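Local coordinates for PppA (Pseudomonas aeruginosa, PDB 6JKV), which probably removes phosphate from serine and threonine residues as a manganese-binding PP2C-type phosphatase, and is a key regulator of type VI secretion, at residues D70-L75 with E105-E110; D78-I83 with T98-V103. All coordinates share one frame; numbering follows the deposited sequence.

Overall arrangement
Both contacts join the same two helices, 69-82 and 89-114, which run antiparallel as a hairpin against one face of the sheet that contains strand 120-129. In chain order the segments are 70-75, 78-83, 98-103 and 105-110, so contact 2 lies near the turn of the hairpin and contact 1 near its open end. Their centres are about 11 Å apart, and L75 CD2 meets V103 CG1 at 4.1 Å where one merges into the other. Such a helix pair flanking a beta sandwich belongs to the PP2C fold. Contact 1 is the end nearer the metal site: the side chain of V72 lies about 10 Å from a bound manganese ion.

Contact 1. Residues D70-L75 with E105-E110; sequences DFVSSL and ERVRQE
R106 NH1, whose guanidinium meets F71 across the contact, is gripped by two oxygens of its own helix. E110 OE1 accepts at 3.0 Å in a salt bridge, with an N-H...O angle of 160°; it lies close to the guanidinium plane, and NH1 reaches it from the anti side, tilted somewhat out of the carboxylate plane. Q109 OE1 accepts at 2.9 Å along a more bent path, tilted out of the guanidinium plane. These bonds limit the rotation of the guanidinium, and F71 CZ sits over one of its faces, offset toward its edge, 4.2 Å from R106 NH2. The two planes are 72° apart, so this is no parallel stack. E110 OE2 also pairs with R114, which makes a cation-pi contact with F71. The methylene of E110 touches the same ring, CG lying 4.1 Å from F71 CE2.

Beside these polar groups is the apolar seam of the antiparallel helix pair that covers a sheet of the PP2C fold. V72 and V107, both buried, cross at about a right angle, with V72 CG2 3.7 Å from V107 CG1; branched and compact, they suit the point where the backbones come nearest. L75 reaches farther. Its CG is anti to the backbone N (chi1 178°), and CD2 lands 3.8 Å from CG of R106, an arginine long enough to offer its aliphatic stem here and its charged end to the carboxylate and the amide. The same L75 CD2 lies 4.0 Å from V107 CG2.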
loop_
_atom_site.group_PDB
_atom_site.type_symbol
_atom_site.label_atom_id
_atom_site.label_comp_id
_atom_site.label_asym_id
_atom_site.label_seq_id
_atom_site.Cartn_x
_atom_site.Cartn_y
_atom_site.Cartn_z
ATOM N N ASP A 70 12.036 2.747 7.690
ATOM C CA ASP A 70 11.632 4.060 7.124
ATOM C C ASP A 70 12.567 4.418 5.966
ATOM O O ASP A 70 12.086 5.008 4.977
ATOM C CB ASP A 70 11.581 5.151 8.193
ATOM C CG ASP A 70 12.809 5.243 9.083
ATOM O OD1 ASP A 70 13.726 4.400 8.941
ATOM O OD2 ASP A 70 12.823 6.156 9.934
ATOM N N PHE A 71 13.847 4.066 6.075
ATOM C CA PHE A 71 14.827 4.198 4.970
ATOM C C PHE A 71 14.277 3.523 3.707
ATOM O O PHE A 71 14.256 4.158 2.633
ATOM C CB PHE A 71 16.174 3.602 5.375
ATOM C CG PHE A 71 17.079 3.248 4.223
ATOM C CD1 PHE A 71 17.646 4.237 3.441
ATOM C CD2 PHE A 71 17.361 1.924 3.921
ATOM C CE1 PHE A 71 18.480 3.909 2.382
ATOM C CE2 PHE A 71 18.186 1.597 2.859
ATOM C CZ PHE A 71 18.751 2.590 2.092
ATOM N N VAL A 72 13.828 2.274 3.820
ATOM C CA VAL A 72 13.367 1.485 2.641
ATOM C C VAL A 72 12.037 2.061 2.136
ATOM O O VAL A 72 11.881 2.216 0.918
ATOM C CB VAL A 72 13.251 -0.012 2.968
ATOM C CG1 VAL A 72 12.769 -0.794 1.763
ATOM C CG2 VAL A 72 14.567 -0.589 3.464
ATOM N N SER A 73 11.103 2.369 3.033
ATOM C CA SER A 73 9.748 2.834 2.635
ATOM C C SER A 73 9.858 4.199 1.948
ATOM O O SER A 73 9.171 4.398 0.936
ATOM C CB SER A 73 8.773 2.843 3.801
ATOM O OG SER A 73 9.127 3.784 4.807
ATOM N N SER A 74 10.724 5.085 2.450
ATOM C CA SER A 74 10.927 6.434 1.869
ATOM C C SER A 74 11.642 6.298 0.524
ATOM O O SER A 74 11.253 7.021 -0.413
ATOM C CB SER A 74 11.645 7.360 2.812
ATOM O OG SER A 74 12.793 6.736 3.337
ATOM N N LEU A 75 12.630 5.401 0.424
ATOM C CA LEU A 75 13.351 5.133 -0.851
ATOM C C LEU A 75 12.344 4.643 -1.901
ATOM O O LEU A 75 12.457 5.032 -3.079
ATOM C CB LEU A 75 14.467 4.102 -0.641
ATOM C CG LEU A 75 15.227 3.719 -1.914
ATOM C CD1 LEU A 75 15.853 4.941 -2.567
ATOM C CD2 LEU A 75 16.288 2.662 -1.636
ATOM N N GLU A 105 17.337 -4.121 -5.071
ATOM C CA GLU A 105 18.789 -4.413 -5.184
ATOM C C GLU A 105 19.603 -3.466 -4.287
ATOM O O GLU A 105 20.539 -3.941 -3.600
ATOM C CB GLU A 105 19.230 -4.307 -6.639
ATOM C CG GLU A 105 20.653 -4.782 -6.854
ATOM C CD GLU A 105 21.306 -4.085 -8.026
ATOM O OE1 GLU A 105 21.584 -2.880 -7.891
ATOM O OE2 GLU A 105 21.490 -4.728 -9.080
ATOM N N ARG A 106 19.276 -2.171 -4.299
ATOM C CA ARG A 106 19.966 -1.156 -3.462
ATOM C C ARG A 106 19.810 -1.520 -1.978
ATOM O O ARG A 106 20.809 -1.434 -1.227
ATOM C CB ARG A 106 19.416 0.240 -3.753
ATOM C CG ARG A 106 19.717 1.276 -2.679
ATOM C CD ARG A 106 21.034 1.981 -2.915
ATOM N NE ARG A 106 21.289 2.962 -1.873
ATOM C CZ ARG A 106 22.073 2.775 -0.813
ATOM N NH1 ARG A 106 22.719 1.636 -0.630
ATOM N NH2 ARG A 106 22.226 3.749 0.064
ATOM N N VAL A 107 18.598 -1.899 -1.563
ATOM C CA VAL A 107 18.296 -2.222 -0.142
ATOM C C VAL A 107 19.076 -3.482 0.238
ATOM O O VAL A 107 19.661 -3.514 1.341
ATOM C CB VAL A 107 16.781 -2.358 0.104
ATOM C CG1 VAL A 107 16.484 -3.051 1.425
ATOM C CG2 VAL A 107 16.113 -0.996 0.059
ATOM N N ARG A 108 19.103 -4.478 -0.647
ATOM C CA ARG A 108 19.870 -5.725 -0.408
ATOM C C ARG A 108 21.345 -5.395 -0.168
ATOM O O ARG A 108 21.906 -5.880 0.823
ATOM C CB ARG A 108 19.733 -6.682 -1.590
ATOM C CG ARG A 108 18.356 -7.315 -1.704
ATOM C CD ARG A 108 18.049 -8.283 -0.585
ATOM N NE ARG A 108 18.708 -9.566 -0.790
ATOM C CZ ARG A 108 18.523 -10.638 -0.030
ATOM N NH1 ARG A 108 17.693 -10.589 0.999
ATOM N NH2 ARG A 108 19.170 -11.761 -0.299
ATOM N N GLN A 109 21.932 -4.589 -1.052
ATOM C CA GLN A 109 23.344 -4.137 -0.957
ATOM C C GLN A 109 23.575 -3.457 0.402
ATOM O O GLN A 109 24.545 -3.830 1.096
ATOM C CB GLN A 109 23.675 -3.209 -2.128
ATOM C CG GLN A 109 24.965 -2.413 -1.954
ATOM C CD GLN A 109 24.917 -1.086 -2.673
ATOM O OE1 GLN A 109 24.034 -0.272 -2.425
ATOM N NE2 GLN A 109 25.874 -0.852 -3.559
ATOM N N GLU A 110 22.711 -2.503 0.774
ATOM C CA GLU A 110 22.889 -1.688 2.003
ATOM C C GLU A 110 22.768 -2.583 3.242
ATOM O O GLU A 110 23.595 -2.437 4.166
ATOM C CB GLU A 110 21.881 -0.534 2.047
ATOM C CG GLU A 110 22.051 0.373 3.254
ATOM C CD GLU A 110 23.317 1.213 3.241
ATOM O OE1 GLU A 110 23.879 1.416 2.156
ATOM O OE2 GLU A 110 23.749 1.643 4.329
#

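Contact 2. Residues D78-I83 with T98-V103; sequences DTLRRI and TGLAQV
Van der Waals packing carries the meeting of T79 and L80 with G99, L100 and V103, in the helix hairpin that covers a sheet of the PP2C beta sandwich; no hydrogen bond passes between the segments. The axes of the two short segments approach to 9.6 Å, at 150° between their directions, and the closest CA atoms are those of T79 and G99, 6.5 Å apart. Glycine suits that place because I83 CD1 comes to within 4.3 Å of G99 CA, occupying the side from which a CB would project.

Two leucine side chains make an apolar contact, crossing at about a right angle: L100 CD2 stands 4.0 Å from both L80 CD1 and L80 CD2. Each bends its end in toward the other, and both also rest on L123 and L125 of strand 120-129, so that large, flexible aliphatic chains fill the layer between helices and sheet.

A mixed contact is made by T79, which slides past V103 in the opposite direction. Its hydroxyl is hydrogen-bonded to the carbonyl oxygen of L75, one turn earlier, so threonine can put a polar atom beside valine with its bonding need met within the helix. The first torsion (chi1 -58°) sets the methyl anti to the backbone N, with T79 CG2 3.9 Å from G99 O and 3.6 Å from V103 CG2, while OG1 lies 3.5 Å from that same valine methyl.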
loop_
_atom_site.group_PDB
_atom_site.type_symbol
_atom_site.label_atom_id
_atom_site.label_comp_id
_atom_site.label_asym_id
_atom_site.label_seq_id
_atom_site.Cartn_x
_atom_site.Cartn_y
_atom_site.Cartn_z
ATOM N N ASP A 78 10.111 7.759 -2.967
ATOM C CA ASP A 78 10.926 8.741 -3.728
ATOM C C ASP A 78 11.302 8.195 -5.108
ATOM O O ASP A 78 11.284 8.989 -6.069
ATOM C CB ASP A 78 12.202 9.134 -2.985
ATOM C CG ASP A 78 11.952 9.880 -1.686
ATOM O OD1 ASP A 78 10.810 10.362 -1.486
ATOM O OD2 ASP A 78 12.896 9.954 -0.869
ATOM N N THR A 79 11.690 6.921 -5.198
ATOM C CA THR A 79 12.054 6.283 -6.488
ATOM C C THR A 79 10.819 6.240 -7.396
ATOM O O THR A 79 10.945 6.535 -8.604
ATOM C CB THR A 79 12.658 4.886 -6.284
ATOM O OG1 THR A 79 13.807 4.989 -5.438
ATOM C CG2 THR A 79 13.036 4.237 -7.602
ATOM N N LEU A 80 9.656 5.897 -6.838
ATOM C CA LEU A 80 8.421 5.766 -7.650
ATOM C C LEU A 80 7.942 7.158 -8.067
ATOM O O LEU A 80 7.468 7.303 -9.208
ATOM C CB LEU A 80 7.359 4.996 -6.865
ATOM C CG LEU A 80 7.665 3.510 -6.670
ATOM C CD1 LEU A 80 6.430 2.785 -6.165
ATOM C CD2 LEU A 80 8.186 2.860 -7.953
ATOM N N ARG A 81 8.117 8.160 -7.205
ATOM C CA ARG A 81 7.673 9.538 -7.513
ATOM C C ARG A 81 8.442 10.062 -8.732
ATOM O O ARG A 81 7.826 10.740 -9.575
ATOM C CB ARG A 81 7.849 10.459 -6.300
ATOM C CG ARG A 81 7.152 11.805 -6.456
ATOM C CD ARG A 81 7.690 12.861 -5.511
ATOM N NE ARG A 81 7.169 12.727 -4.154
ATOM C CZ ARG A 81 7.837 12.191 -3.125
ATOM N NH1 ARG A 81 9.075 11.731 -3.275
ATOM N NH2 ARG A 81 7.268 12.140 -1.932
ATOM N N ARG A 82 9.732 9.742 -8.848
ATOM C CA ARG A 82 10.591 10.358 -9.887
ATOM C C ARG A 82 10.320 9.720 -11.254
ATOM O O ARG A 82 10.768 10.288 -12.265
ATOM C CB ARG A 82 12.067 10.282 -9.495
ATOM C CG ARG A 82 12.851 9.124 -10.092
ATOM C CD ARG A 82 14.341 9.429 -10.017
ATOM N NE ARG A 82 14.657 10.135 -8.781
ATOM C CZ ARG A 82 14.773 9.559 -7.584
ATOM N NH1 ARG A 82 14.636 8.248 -7.453
ATOM N NH2 ARG A 82 15.043 10.293 -6.516
ATOM N N ILE A 83 9.636 8.581 -11.310
ATOM C CA ILE A 83 9.372 7.890 -12.603
ATOM C C ILE A 83 8.447 8.756 -13.456
ATOM O O ILE A 83 7.381 9.161 -13.005
ATOM C CB ILE A 83 8.792 6.489 -12.381
ATOM C CG1 ILE A 83 9.851 5.563 -11.776
ATOM C CG2 ILE A 83 8.209 5.940 -13.680
ATOM C CD1 ILE A 83 9.313 4.223 -11.366
ATOM N N THR A 98 10.374 -1.970 -12.782
ATOM C CA THR A 98 11.841 -1.814 -12.925
ATOM C C THR A 98 12.364 -0.971 -11.764
ATOM O O THR A 98 13.420 -1.332 -11.193
ATOM C CB THR A 98 12.232 -1.195 -14.271
ATOM O OG1 THR A 98 11.832 -2.087 -15.309
ATOM C CG2 THR A 98 13.721 -0.952 -14.372
ATOM N N GLY A 99 11.661 0.118 -11.441
ATOM C CA GLY A 99 12.014 0.989 -10.310
ATOM C C GLY A 99 12.054 0.208 -9.011
ATOM O O GLY A 99 12.976 0.428 -8.213
ATOM N N LEU A 100 11.083 -0.681 -8.809
ATOM C CA LEU A 100 10.997 -1.498 -7.577
ATOM C C LEU A 100 12.139 -2.522 -7.549
ATOM O O LEU A 100 12.725 -2.728 -6.456
ATOM C CB LEU A 100 9.617 -2.152 -7.498
ATOM C CG LEU A 100 8.484 -1.172 -7.177
ATOM C CD1 LEU A 100 7.144 -1.882 -7.162
ATOM C CD2 LEU A 100 8.738 -0.484 -5.846
ATOM N N ALA A 101 12.483 -3.113 -8.696
ATOM C CA ALA A 101 13.635 -4.041 -8.788
ATOM C C ALA A 101 14.916 -3.315 -8.351
ATOM O O ALA A 101 15.687 -3.891 -7.548
ATOM C CB ALA A 101 13.758 -4.606 -10.179
ATOM N N GLN A 102 15.116 -2.086 -8.838
ATOM C CA GLN A 102 16.316 -1.274 -8.511
ATOM C C GLN A 102 16.332 -0.953 -7.012
ATOM O O GLN A 102 17.420 -1.027 -6.403
ATOM C CB GLN A 102 16.353 0.029 -9.309
ATOM C CG GLN A 102 16.415 -0.155 -10.817
ATOM C CD GLN A 102 16.063 1.111 -11.567
ATOM O OE1 GLN A 102 15.556 2.086 -11.002
ATOM N NE2 GLN A 102 16.311 1.100 -12.870
ATOM N N VAL A 103 15.174 -0.607 -6.444
ATOM C CA VAL A 103 15.056 -0.328 -4.986
ATOM C C VAL A 103 15.432 -1.595 -4.214
ATOM O O VAL A 103 16.200 -1.497 -3.229
ATOM C CB VAL A 103 13.651 0.166 -4.609
ATOM C CG1 VAL A 103 13.456 0.152 -3.105
ATOM C CG2 VAL A 103 13.383 1.556 -5.162
#